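Local structure of ATP grasp ligase (Microcystis aeruginosa MRC, 5IG9) at residues A21-M25 against A318-N323; E40-D44 against I54-G58; G110-D114 against G274-G278; L214-I218 against W253-L258; V221-T227 against F311-I317. The protein macrocyclises the ribosomally made microviridin precursor peptide MdnA, which it binds directly, and belongs to the ATP-grasp ligases. All blocks are in the same frame, centred on the assembly; numbering follows the deposited sequence.

Interaction 1: residues A21-M25 against A318-N323; sequences AIEAM and AEILVN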
# COMPACT_ATOMS: atom_id res chain seq x y z
N ALA A 21 29.15 8.81 0.74
CA ALA A 21 29.75 7.49 0.91
C ALA A 21 29.64 6.66 -0.36
O ALA A 21 30.52 5.84 -0.64
CB ALA A 21 29.10 6.76 2.09
N ILE A 22 28.57 6.86 -1.13
CA ILE A 22 28.46 6.22 -2.44
C ILE A 22 29.47 6.81 -3.41
O ILE A 22 30.20 6.08 -4.09
CB ILE A 22 27.02 6.34 -2.98
CG1 ILE A 22 26.07 5.45 -2.19
CG2 ILE A 22 26.97 5.96 -4.45
CD1 ILE A 22 24.65 5.50 -2.70
N GLU A 23 29.53 8.14 -3.48
CA GLU A 23 30.49 8.78 -4.37
C GLU A 23 31.93 8.44 -3.99
O GLU A 23 32.79 8.30 -4.87
CB GLU A 23 30.29 10.30 -4.37
CG GLU A 23 29.01 10.75 -5.05
CD GLU A 23 28.70 12.22 -4.79
OE1 GLU A 23 29.35 12.81 -3.90
OE2 GLU A 23 27.82 12.77 -5.47
N ALA A 24 32.21 8.30 -2.69
CA ALA A 24 33.57 7.98 -2.28
C ALA A 24 33.95 6.55 -2.62
O ALA A 24 35.14 6.22 -2.58
CB ALA A 24 33.73 8.23 -0.78
N MET A 25 32.99 5.70 -2.96
CA MET A 25 33.28 4.33 -3.36
C MET A 25 33.43 4.18 -4.87
O MET A 25 33.51 3.05 -5.36
CB MET A 25 32.18 3.39 -2.86
CG MET A 25 32.15 3.25 -1.34
SD MET A 25 30.97 2.01 -0.78
CE MET A 25 31.84 0.51 -1.20
N ALA A 318 25.30 2.63 2.17
CA ALA A 318 25.96 2.91 0.90
C ALA A 318 26.70 1.69 0.37
O ALA A 318 26.77 1.47 -0.85
CB ALA A 318 26.92 4.09 1.05
N GLU A 319 27.25 0.86 1.26
CA GLU A 319 27.96 -0.33 0.82
C GLU A 319 27.00 -1.35 0.21
O GLU A 319 27.24 -1.85 -0.89
CB GLU A 319 28.76 -0.94 1.97
CG GLU A 319 30.00 -0.14 2.35
CD GLU A 319 30.78 -0.75 3.51
OE1 GLU A 319 30.38 -1.83 3.99
OE2 GLU A 319 31.78 -0.15 3.94
N ILE A 320 25.91 -1.67 0.90
CA ILE A 320 24.98 -2.66 0.37
C ILE A 320 24.29 -2.14 -0.88
O ILE A 320 23.83 -2.92 -1.72
CB ILE A 320 23.98 -3.10 1.45
CG1 ILE A 320 23.29 -4.41 1.05
CG2 ILE A 320 22.93 -2.03 1.69
CD1 ILE A 320 22.33 -4.93 2.08
N LEU A 321 24.20 -0.81 -1.03
CA LEU A 321 23.58 -0.25 -2.22
C LEU A 321 24.48 -0.43 -3.44
O LEU A 321 24.02 -0.83 -4.51
CB LEU A 321 23.25 1.22 -2.00
CG LEU A 321 21.93 1.53 -1.28
CD1 LEU A 321 21.74 3.03 -1.12
CD2 LEU A 321 20.76 0.91 -2.02
N VAL A 322 25.78 -0.15 -3.29
CA VAL A 322 26.70 -0.27 -4.41
C VAL A 322 27.31 -1.67 -4.56
O VAL A 322 27.80 -2.00 -5.64
CB VAL A 322 27.82 0.78 -4.30
CG1 VAL A 322 27.23 2.15 -4.02
CG2 VAL A 322 28.82 0.39 -3.24
N ASN A 323 27.29 -2.48 -3.50
CA ASN A 323 27.78 -3.85 -3.57
C ASN A 323 26.68 -4.87 -3.82
O ASN A 323 26.99 -6.06 -3.96
CB ASN A 323 28.51 -4.23 -2.27
CG ASN A 323 29.99 -3.91 -2.32
OD1 ASN A 323 30.41 -2.82 -1.92
ND2 ASN A 323 30.79 -4.85 -2.81

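Interaction 2: residues E40-D44 against I54-G58; sequences EVKVD and IITDG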
# COMPACT_ATOMS: atom_id res chain seq x y z
N GLU A 40 8.25 20.37 -10.62
CA GLU A 40 9.59 20.78 -11.05
C GLU A 40 10.37 19.68 -11.76
O GLU A 40 11.08 19.97 -12.73
CB GLU A 40 10.40 21.28 -9.83
CG GLU A 40 9.66 22.31 -9.00
CD GLU A 40 10.34 22.62 -7.70
OE1 GLU A 40 11.59 22.64 -7.66
OE2 GLU A 40 9.63 22.85 -6.70
N VAL A 41 10.24 18.44 -11.32
CA VAL A 41 11.01 17.33 -11.88
C VAL A 41 10.22 16.71 -13.03
O VAL A 41 9.01 16.48 -12.91
CB VAL A 41 11.34 16.29 -10.80
CG1 VAL A 41 12.20 15.16 -11.37
CG2 VAL A 41 12.03 16.95 -9.62
N LYS A 42 10.90 16.46 -14.14
CA LYS A 42 10.31 15.80 -15.30
C LYS A 42 10.62 14.31 -15.25
O LYS A 42 11.79 13.92 -15.15
CB LYS A 42 10.84 16.40 -16.60
CG LYS A 42 10.56 17.87 -16.79
CD LYS A 42 9.07 18.16 -16.70
CE LYS A 42 8.66 19.26 -17.67
NZ LYS A 42 9.64 20.38 -17.67
N VAL A 43 9.58 13.49 -15.34
CA VAL A 43 9.72 12.04 -15.36
C VAL A 43 9.04 11.53 -16.63
O VAL A 43 7.87 11.85 -16.88
CB VAL A 43 9.12 11.38 -14.11
CG1 VAL A 43 9.34 9.88 -14.13
CG2 VAL A 43 9.71 11.99 -12.85
N ASP A 44 9.77 10.75 -17.42
CA ASP A 44 9.24 10.13 -18.63
C ASP A 44 9.41 8.63 -18.51
O ASP A 44 10.54 8.14 -18.37
CB ASP A 44 9.94 10.66 -19.88
CG ASP A 44 9.72 12.15 -20.07
OD1 ASP A 44 8.63 12.64 -19.72
OD2 ASP A 44 10.65 12.82 -20.57
N ILE A 54 13.47 8.33 -18.31
CA ILE A 54 14.42 9.40 -17.98
C ILE A 54 13.78 10.32 -16.95
O ILE A 54 12.61 10.70 -17.07
CB ILE A 54 14.84 10.15 -19.26
CG1 ILE A 54 15.83 11.26 -18.94
CG2 ILE A 54 13.63 10.70 -20.00
CD1 ILE A 54 16.44 11.86 -20.16
N ILE A 55 14.58 10.68 -15.95
CA ILE A 55 14.19 11.65 -14.93
C ILE A 55 15.06 12.88 -15.11
O ILE A 55 16.30 12.78 -15.13
CB ILE A 55 14.37 11.08 -13.51
CG1 ILE A 55 13.73 9.69 -13.41
CG2 ILE A 55 13.78 12.02 -12.48
CD1 ILE A 55 13.91 9.04 -12.07
N THR A 56 14.43 14.04 -15.26
CA THR A 56 15.14 15.29 -15.49
C THR A 56 14.87 16.25 -14.34
O THR A 56 13.71 16.55 -14.04
CB THR A 56 14.71 15.93 -16.81
OG1 THR A 56 14.94 15.02 -17.90
CG2 THR A 56 15.49 17.21 -17.06
N ASP A 57 15.94 16.73 -13.70
CA ASP A 57 15.86 17.73 -12.63
C ASP A 57 16.83 18.86 -12.97
O ASP A 57 18.01 18.80 -12.61
CB ASP A 57 16.18 17.11 -11.27
CG ASP A 57 15.84 18.03 -10.10
OD1 ASP A 57 15.55 19.22 -10.33
OD2 ASP A 57 15.88 17.55 -8.95
N GLY A 58 16.33 19.89 -13.65
CA GLY A 58 17.16 21.01 -14.06
C GLY A 58 18.31 20.57 -14.94
O GLY A 58 18.10 19.93 -15.98

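Interaction 3: residues G110-D114 against G274-G278; sequences GFHLD and GLNYG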
# COMPACT_ATOMS: atom_id res chain seq x y z
N GLY A 110 17.63 -4.43 -10.90
CA GLY A 110 18.70 -4.10 -9.98
C GLY A 110 18.32 -4.39 -8.54
O GLY A 110 17.32 -5.03 -8.23
N PHE A 111 19.16 -3.88 -7.64
CA PHE A 111 18.99 -4.12 -6.22
C PHE A 111 18.15 -3.02 -5.58
O PHE A 111 18.43 -1.83 -5.76
CB PHE A 111 20.35 -4.22 -5.53
CG PHE A 111 20.26 -4.48 -4.06
CD1 PHE A 111 19.92 -5.73 -3.58
CD2 PHE A 111 20.53 -3.47 -3.15
CE1 PHE A 111 19.83 -5.97 -2.22
CE2 PHE A 111 20.46 -3.70 -1.79
CZ PHE A 111 20.10 -4.95 -1.32
N HIS A 112 17.12 -3.42 -4.83
CA HIS A 112 16.23 -2.49 -4.16
C HIS A 112 16.42 -2.59 -2.65
O HIS A 112 16.53 -3.68 -2.09
CB HIS A 112 14.77 -2.76 -4.52
CG HIS A 112 14.42 -2.41 -5.93
ND1 HIS A 112 13.76 -1.25 -6.26
CD2 HIS A 112 14.64 -3.07 -7.09
CE1 HIS A 112 13.58 -1.21 -7.57
NE2 HIS A 112 14.10 -2.30 -8.10
N LEU A 113 16.43 -1.43 -1.99
CA LEU A 113 16.54 -1.37 -0.53
C LEU A 113 15.49 -0.42 0.05
O LEU A 113 15.78 0.75 0.28
CB LEU A 113 17.94 -0.92 -0.11
CG LEU A 113 18.27 -0.94 1.38
CD1 LEU A 113 18.67 -2.33 1.83
CD2 LEU A 113 19.36 0.07 1.70
N ASP A 114 14.28 -0.92 0.28
CA ASP A 114 13.89 -2.29 -0.05
C ASP A 114 12.83 -2.29 -1.15
O ASP A 114 12.28 -1.23 -1.46
CB ASP A 114 13.38 -3.01 1.20
CG ASP A 114 14.49 -3.42 2.14
OD1 ASP A 114 15.27 -4.32 1.77
OD2 ASP A 114 14.58 -2.84 3.24
N GLY A 274 11.54 -10.23 3.73
CA GLY A 274 12.39 -9.93 2.60
C GLY A 274 13.10 -8.60 2.68
O GLY A 274 13.36 -7.98 1.64
N LEU A 275 13.42 -8.13 3.88
CA LEU A 275 14.02 -6.82 4.05
C LEU A 275 15.53 -6.92 4.23
O LEU A 275 16.04 -7.87 4.83
CB LEU A 275 13.40 -6.10 5.25
CG LEU A 275 11.91 -5.77 5.16
CD1 LEU A 275 11.46 -5.00 6.39
CD2 LEU A 275 11.60 -5.00 3.89
N ASN A 276 16.24 -5.92 3.70
CA ASN A 276 17.65 -5.73 4.00
C ASN A 276 17.91 -4.45 4.78
O ASN A 276 19.08 -4.13 5.05
CB ASN A 276 18.48 -5.75 2.71
CG ASN A 276 18.73 -7.16 2.19
OD1 ASN A 276 19.30 -8.00 2.89
ND2 ASN A 276 18.30 -7.42 0.97
N TYR A 277 16.87 -3.70 5.15
CA TYR A 277 16.98 -2.61 6.10
C TYR A 277 15.75 -2.63 7.00
O TYR A 277 14.65 -2.98 6.56
CB TYR A 277 17.10 -1.24 5.42
CG TYR A 277 17.04 -0.08 6.40
CD1 TYR A 277 18.19 0.37 7.05
CD2 TYR A 277 15.84 0.56 6.69
CE1 TYR A 277 18.13 1.42 7.95
CE2 TYR A 277 15.78 1.61 7.59
CZ TYR A 277 16.93 2.03 8.21
OH TYR A 277 16.88 3.08 9.10
N GLY A 278 15.94 -2.25 8.26
CA GLY A 278 14.84 -2.18 9.20
C GLY A 278 15.19 -1.52 10.51
O GLY A 278 16.27 -1.76 11.07

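Interaction 4: residues L214-I218 against W253-L258; sequences LELRI and WQPYDL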
# COMPACT_ATOMS: atom_id res chain seq x y z
N LEU A 214 14.92 -0.69 29.88
CA LEU A 214 15.66 -0.15 28.75
C LEU A 214 14.78 -0.12 27.51
O LEU A 214 13.88 -0.94 27.34
CB LEU A 214 16.92 -0.98 28.47
CG LEU A 214 18.03 -0.99 29.52
CD1 LEU A 214 19.16 -1.91 29.08
CD2 LEU A 214 18.56 0.42 29.76
N GLU A 215 15.07 0.85 26.65
CA GLU A 215 14.51 0.92 25.30
C GLU A 215 15.62 0.63 24.31
O GLU A 215 16.70 1.22 24.38
CB GLU A 215 13.90 2.30 25.03
CG GLU A 215 12.62 2.59 25.79
CD GLU A 215 11.94 3.86 25.33
OE1 GLU A 215 12.46 4.96 25.64
OE2 GLU A 215 10.90 3.77 24.66
N LEU A 216 15.36 -0.30 23.39
CA LEU A 216 16.33 -0.70 22.38
C LEU A 216 15.93 -0.14 21.02
O LEU A 216 14.76 -0.23 20.63
CB LEU A 216 16.44 -2.23 22.29
CG LEU A 216 16.76 -3.01 23.57
CD1 LEU A 216 16.94 -4.48 23.26
CD2 LEU A 216 17.99 -2.44 24.24
N ARG A 217 16.90 0.42 20.31
CA ARG A 217 16.74 0.84 18.92
C ARG A 217 17.71 0.02 18.07
O ARG A 217 18.92 0.22 18.15
CB ARG A 217 17.00 2.34 18.75
CG ARG A 217 16.80 2.85 17.33
CD ARG A 217 15.33 2.80 16.92
NE ARG A 217 15.11 3.44 15.62
CZ ARG A 217 13.92 3.72 15.12
NH1 ARG A 217 12.82 3.42 15.81
NH2 ARG A 217 13.81 4.30 13.93
N ILE A 218 17.17 -0.88 17.27
CA ILE A 218 17.95 -1.86 16.52
C ILE A 218 17.82 -1.56 15.04
O ILE A 218 16.72 -1.63 14.48
CB ILE A 218 17.50 -3.29 16.85
CG1 ILE A 218 17.52 -3.50 18.36
CG2 ILE A 218 18.37 -4.30 16.13
CD1 ILE A 218 16.82 -4.74 18.81
N TRP A 253 21.91 7.45 24.44
CA TRP A 253 21.93 6.13 23.82
C TRP A 253 23.33 5.54 23.85
O TRP A 253 24.32 6.23 23.60
CB TRP A 253 21.42 6.21 22.38
CG TRP A 253 19.96 6.54 22.27
CD1 TRP A 253 19.39 7.78 22.25
CD2 TRP A 253 18.87 5.60 22.18
NE1 TRP A 253 18.03 7.68 22.15
CE2 TRP A 253 17.68 6.36 22.11
CE3 TRP A 253 18.79 4.21 22.16
CZ2 TRP A 253 16.43 5.76 22.01
CZ3 TRP A 253 17.54 3.62 22.07
CH2 TRP A 253 16.38 4.39 21.99
N GLN A 254 23.44 4.25 24.16
CA GLN A 254 24.75 3.61 24.22
C GLN A 254 24.72 2.23 23.59
O GLN A 254 23.69 1.56 23.59
CB GLN A 254 25.24 3.52 25.66
CG GLN A 254 24.24 2.89 26.62
CD GLN A 254 24.86 1.80 27.47
OE1 GLN A 254 25.52 2.08 28.47
NE2 GLN A 254 24.64 0.55 27.08
N PRO A 255 25.86 1.78 23.06
CA PRO A 255 25.91 0.46 22.43
C PRO A 255 25.36 -0.60 23.38
O PRO A 255 25.43 -0.46 24.61
CB PRO A 255 27.40 0.24 22.15
CG PRO A 255 27.98 1.61 22.11
CD PRO A 255 27.19 2.41 23.11
N TYR A 256 24.83 -1.67 22.81
CA TYR A 256 24.22 -2.74 23.59
C TYR A 256 24.40 -4.04 22.83
O TYR A 256 24.29 -4.07 21.60
CB TYR A 256 22.74 -2.46 23.87
CG TYR A 256 22.06 -3.41 24.82
CD1 TYR A 256 21.55 -4.63 24.38
CD2 TYR A 256 21.92 -3.10 26.17
CE1 TYR A 256 20.92 -5.50 25.25
CE2 TYR A 256 21.30 -3.97 27.04
CZ TYR A 256 20.80 -5.17 26.58
OH TYR A 256 20.18 -6.03 27.44
N ASP A 257 24.66 -5.12 23.56
CA ASP A 257 24.87 -6.44 22.97
C ASP A 257 23.61 -7.28 23.18
O ASP A 257 23.34 -7.72 24.30
CB ASP A 257 26.09 -7.13 23.57
CG ASP A 257 27.40 -6.49 23.13
OD1 ASP A 257 27.50 -6.06 21.96
OD2 ASP A 257 28.33 -6.40 23.96
N LEU A 258 22.86 -7.50 22.11
CA LEU A 258 21.72 -8.39 22.17
C LEU A 258 22.19 -9.83 22.41
O LEU A 258 23.29 -10.21 21.99
CB LEU A 258 20.92 -8.34 20.87
CG LEU A 258 20.04 -7.13 20.59
CD1 LEU A 258 19.45 -7.22 19.19
CD2 LEU A 258 18.94 -7.05 21.64

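Interaction 5: residues V221-T227 against F311-I317; sequences VGEQIFT and FPISQAI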
# COMPACT_ATOMS: atom_id res chain seq x y z
N VAL A 221 21.15 -3.66 8.66
CA VAL A 221 21.49 -3.43 7.26
C VAL A 221 22.06 -4.73 6.72
O VAL A 221 23.21 -5.08 7.00
CB VAL A 221 22.50 -2.28 7.08
CG1 VAL A 221 22.66 -1.96 5.61
CG2 VAL A 221 22.06 -1.06 7.87
N GLY A 222 21.26 -5.44 5.92
CA GLY A 222 21.65 -6.76 5.46
C GLY A 222 21.60 -7.77 6.58
O GLY A 222 20.52 -8.21 6.97
N GLU A 223 22.76 -8.12 7.13
CA GLU A 223 22.84 -8.96 8.32
C GLU A 223 23.71 -8.32 9.40
O GLU A 223 24.13 -9.00 10.34
CB GLU A 223 23.36 -10.36 7.98
CG GLU A 223 22.40 -11.17 7.13
CD GLU A 223 22.83 -12.62 6.96
OE1 GLU A 223 24.05 -12.87 6.89
OE2 GLU A 223 21.95 -13.50 6.92
N GLN A 224 23.97 -7.02 9.28
CA GLN A 224 24.72 -6.26 10.28
C GLN A 224 23.73 -5.59 11.22
O GLN A 224 22.80 -4.91 10.77
CB GLN A 224 25.61 -5.22 9.61
CG GLN A 224 26.62 -4.58 10.53
CD GLN A 224 27.67 -3.79 9.77
OE1 GLN A 224 27.58 -3.63 8.55
NE2 GLN A 224 28.68 -3.31 10.49
N ILE A 225 23.93 -5.78 12.52
CA ILE A 225 22.96 -5.39 13.54
C ILE A 225 23.58 -4.31 14.41
O ILE A 225 24.57 -4.56 15.11
CB ILE A 225 22.51 -6.59 14.38
CG1 ILE A 225 22.08 -7.73 13.47
CG2 ILE A 225 21.39 -6.18 15.32
CD1 ILE A 225 21.69 -8.98 14.21
N PHE A 226 22.98 -3.12 14.39
CA PHE A 226 23.38 -2.01 15.24
C PHE A 226 22.34 -1.84 16.35
O PHE A 226 21.22 -1.41 16.09
CB PHE A 226 23.51 -0.72 14.43
CG PHE A 226 24.45 -0.82 13.27
CD1 PHE A 226 23.99 -1.23 12.03
CD2 PHE A 226 25.79 -0.48 13.40
CE1 PHE A 226 24.85 -1.32 10.95
CE2 PHE A 226 26.65 -0.57 12.33
CZ PHE A 226 26.18 -0.99 11.10
N THR A 227 22.73 -2.18 17.58
CA THR A 227 21.83 -2.15 18.72
C THR A 227 22.22 -1.02 19.66
O THR A 227 23.38 -0.94 20.08
CB THR A 227 21.84 -3.48 19.47
OG1 THR A 227 21.49 -4.54 18.58
CG2 THR A 227 20.85 -3.45 20.62
N PHE A 311 26.77 5.80 15.43
CA PHE A 311 26.86 4.58 14.64
C PHE A 311 27.13 4.90 13.17
O PHE A 311 26.59 5.86 12.63
CB PHE A 311 25.57 3.77 14.77
CG PHE A 311 25.56 2.80 15.91
CD1 PHE A 311 26.63 1.94 16.11
CD2 PHE A 311 24.49 2.74 16.79
CE1 PHE A 311 26.63 1.04 17.16
CE2 PHE A 311 24.49 1.85 17.84
CZ PHE A 311 25.56 1.00 18.03
N PRO A 312 28.01 4.04 12.52
CA PRO A 312 28.24 4.37 11.11
C PRO A 312 27.31 3.57 10.21
O PRO A 312 27.75 2.66 9.51
CB PRO A 312 29.69 3.94 10.90
CG PRO A 312 29.82 2.70 11.70
CD PRO A 312 28.82 2.78 12.83
N ILE A 313 26.03 3.92 10.23
CA ILE A 313 25.03 3.23 9.43
C ILE A 313 25.01 3.68 7.98
O ILE A 313 24.83 2.86 7.08
CB ILE A 313 23.62 3.39 10.03
CG1 ILE A 313 23.57 2.82 11.45
CG2 ILE A 313 22.58 2.72 9.15
CD1 ILE A 313 22.68 3.59 12.39
N SER A 314 25.18 4.97 7.74
CA SER A 314 25.17 5.48 6.37
C SER A 314 26.24 4.82 5.52
O SER A 314 26.04 4.61 4.32
CB SER A 314 25.35 7.00 6.38
OG SER A 314 26.66 7.34 6.79
N GLN A 315 27.37 4.47 6.12
CA GLN A 315 28.39 3.71 5.40
C GLN A 315 27.88 2.32 5.03
O GLN A 315 28.09 1.85 3.91
CB GLN A 315 29.66 3.62 6.24
CG GLN A 315 30.82 2.92 5.55
CD GLN A 315 31.27 3.64 4.29
OE1 GLN A 315 31.36 4.87 4.27
NE2 GLN A 315 31.54 2.88 3.24
N ALA A 316 27.21 1.65 5.97
CA ALA A 316 26.73 0.30 5.70
C ALA A 316 25.64 0.31 4.63
O ALA A 316 25.57 -0.60 3.79
CB ALA A 316 26.20 -0.34 6.98
N ILE A 317 24.79 1.34 4.63
CA ILE A 317 23.74 1.45 3.62
C ILE A 317 24.36 1.69 2.25
O ILE A 317 23.99 1.04 1.26
CB ILE A 317 22.75 2.56 3.99
CG1 ILE A 317 21.98 2.19 5.26
CG2 ILE A 317 21.79 2.84 2.84
CD1 ILE A 317 21.01 3.25 5.71

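Interaction 1: residues A21-M25 against A318-N323
This is a helix-to-helix packing contact between the two ends of the chain: the last turn of helix 14-23, in the Rossmann-like pre-ATP-grasp domain, rests on the C-terminal helix 313-323. Where the backbones come closest, at Ile22 and Ala318 (CA to CA 5.3 Å), the small Ala318 side chain puts its CB 3.6 Å from both Ala21 CB and Ile22 CG1. Ile22 then spreads along the C-terminal helix, its CG2 3.8 Å from Val322 CG1 and its CD1 4.1 Å from Leu321 CD1. On the inner side, Ile22 and Leu321 also share Val3 of the parallel sheet, which ties both helices to the same strand. No hydrogen bond joins the segments. Glu319 OE2 is held by Gln315 of its own helix. Met25, just past the helix, closes the exposed edge: its SD passes Glu319 CG at 3.9 Å, and its CE ends 3.6 Å from Val322 CG2 and 3.7 Å from Asn323 OD1.

Interaction 2: residues E40-D44 against I54-G58
Four backbone hydrogen bonds hold these strands together, two at each hydrogen-bonded pair. At Lys42 and Thr56, Lys42 N gives to Thr56 O (2.8 Å) and Thr56 N to Lys42 O (2.6 Å). At Asp44 and Ile54, Asp44 N gives to Ile54 O and Ile54 N to Asp44 O, both at 2.9 Å. Val43 and Ile55 form the non-hydrogen-bonded pair between them, where Ile55 CA comes within 3.3 Å of Lys42 O in a CA-H...O contact. The Val43 amide instead faces the second subunit and bonds Asn146 there, while the Asp44 carboxylate takes Ser145 and Asn147 of that subunit; an antiparallel ladder at Asp44 carries the sheet across the interface. Outside the ladder, Asp57 pairs with Arg36. Packing splits by face. Val41 CG1 (3.7 Å) and Val43 CG2 (4.1 Å) meet Ile55 CG2 on the side covered by Phe32 and Met104, whereas Lys42 CB and Thr56 CB lie 3.9 Å apart on the other. The strands run 171° apart with axes 4.7 Å from each other: a regular antiparallel beta hairpin, extended to three strands by 60-63.

Interaction 3: residues G110-D114 against G274-G278
A carboxylate seizes two successive backbone amides in the turn between a helix and a strand. Helix 260-273 ends in a Schellman motif with Gly274, at positive phi, as its C-prime residue, and the chain then swings through Leu275 and Asn276 into strand 277-284. Asp114 points its side chain into that bend: Asn276 N donates to Asp114 OD1 at 2.7 Å and nearly straight (167°), while Tyr277 N reaches Asp114 OD2 at 3.1 Å in a weak, more bent bond. The peptide bond before Asp114 is cis, an abrupt change of course just where strand 111-113 finishes. That strand is one edge of the Rossmann-like parallel sheet, paired with strand 69-72, whereas 277-284 belongs to the antiparallel sheet of the C-terminal part of the enzyme. The contact thus joins the pre-ATP-grasp domain to that second sheet, the touching parts running 81° apart. Side-chain packing accompanies the two bonds. Leu113 CD1 sits 3.5 Å from Asn276 CB and 4.1 Å from Tyr277 CB, and Leu275 CD2 is 3.7 Å from Asp114 CG. Asn276 ND2 approaches the edge of the Phe111 ring, 3.8 Å from CZ. Helix 313-323 packs against the same group through Ile317, Ile320 and Leu321, and the Tyr277 hydroxyl bonds Gly299 O.

Interaction 4: residues L214-I218 against W253-L258
Strand 214-221 and the short edge strand 254-255 belong to one five-stranded antiparallel sheet but are not neighbours in it: 224-231 runs between them. No hydrogen bond links the two segments directly, and their nearest CA atoms, those of Leu216 and Tyr256, are 8.2 Å apart; contact is made by side chains of the residues flanking 254-255, reaching past the middle strand. Apolar packing comes from the alternate leucines and isoleucine of 214-218. Leu214 CD1 touches Tyr256 CE2 at 3.6 Å, Leu216 CD1 meets Leu258 CD2 at 3.6 Å, and Ile218 CD1 lies 3.6 Å from Leu258 CD1. Helix 260-273 adds Leu266 to this side, against Ile218 and Leu258. A CH-pi contact fits among them, with Leu216 CD2 over the Tyr256 ring, 4.2 Å from its centroid and 10° off the normal; the Tyr256 hydroxyl bonds that of Tyr290. The other face of the sheet carries Glu215 and Arg217, and there Trp253 folds inward, its indole also meeting the ring of Trp303. The Arg217 guanidinium leads away to a salt bridge with Asp281, while its CB stays beside the indole. Trp253 CZ3 is the meeting point, 3.4 Å from Glu215 O and 3.6 Å from Arg217 CB.

Interaction 5: residues V221-T227 against F311-I317
Val221 ends the first strand of a beta hairpin and drives its branches into the helix that follows Pro312: CG1 is 3.7 Å from Ala316 O and 4.1 Å from Ala316 CB, and CG2 is 4.0 Å from Ile313 CG2 and 4.2 Å from Ile317 CG1. Gly222, at positive phi, and Glu223 then make the two-residue turn, closed by Val221 N to Gln224 O (3.0 Å) and Gln224 N to Val221 O (3.1 Å). Gln224, at the exposed edge, brings OE1 to 3.9 Å from Ala316 CB. From here the helix packs across one face of the antiparallel sheet: strand 224-227 and helix 313-317 run nearly antiparallel (162°), axes 10.8 Å apart. Ile313 CG1 sits over the Phe226 ring face, 4.2 Å from the centroid, and Ala316 CB is 4.2 Å from Phe226 CZ. The edge of the Phe226 ring turns toward the face of Phe311 in an offset edge-to-face pair (centroids 5.6 Å, planes at 66°), with Phe226 CB over that same face. Pro312, centre of an inverse gamma turn, adds CD at 4.0 Å from Phe226 CE2. Thr227 directs its CB away from the helix, yet its carbonyl O lies 3.6 Å from Phe311 CZ, at the ring edge.

Helix 313-323 connects three of the contacts. Its start packs on the hairpin in interaction 5 and its end on helix 14-23 in interaction 1, while Ile320 and Leu321 also touch interaction 3, with Ile320 O 3.5 Å from Phe111 CE2. The centres of these three lie about 13 to 14 Å apart, where the pre-ATP-grasp domain meets the C-terminal antiparallel sheet. Interactions 3 and 5 are joined by a probable hydrogen bond between Gly222 N and Asn276 O (2.7 Å). Farther along that sheet, interaction 4 adjoins interaction 5, Tyr256 N lying 3.2 Å from Thr227 O. Interaction 2 stands apart at the subunit interface, its centre about 42 Å from that of interaction 4.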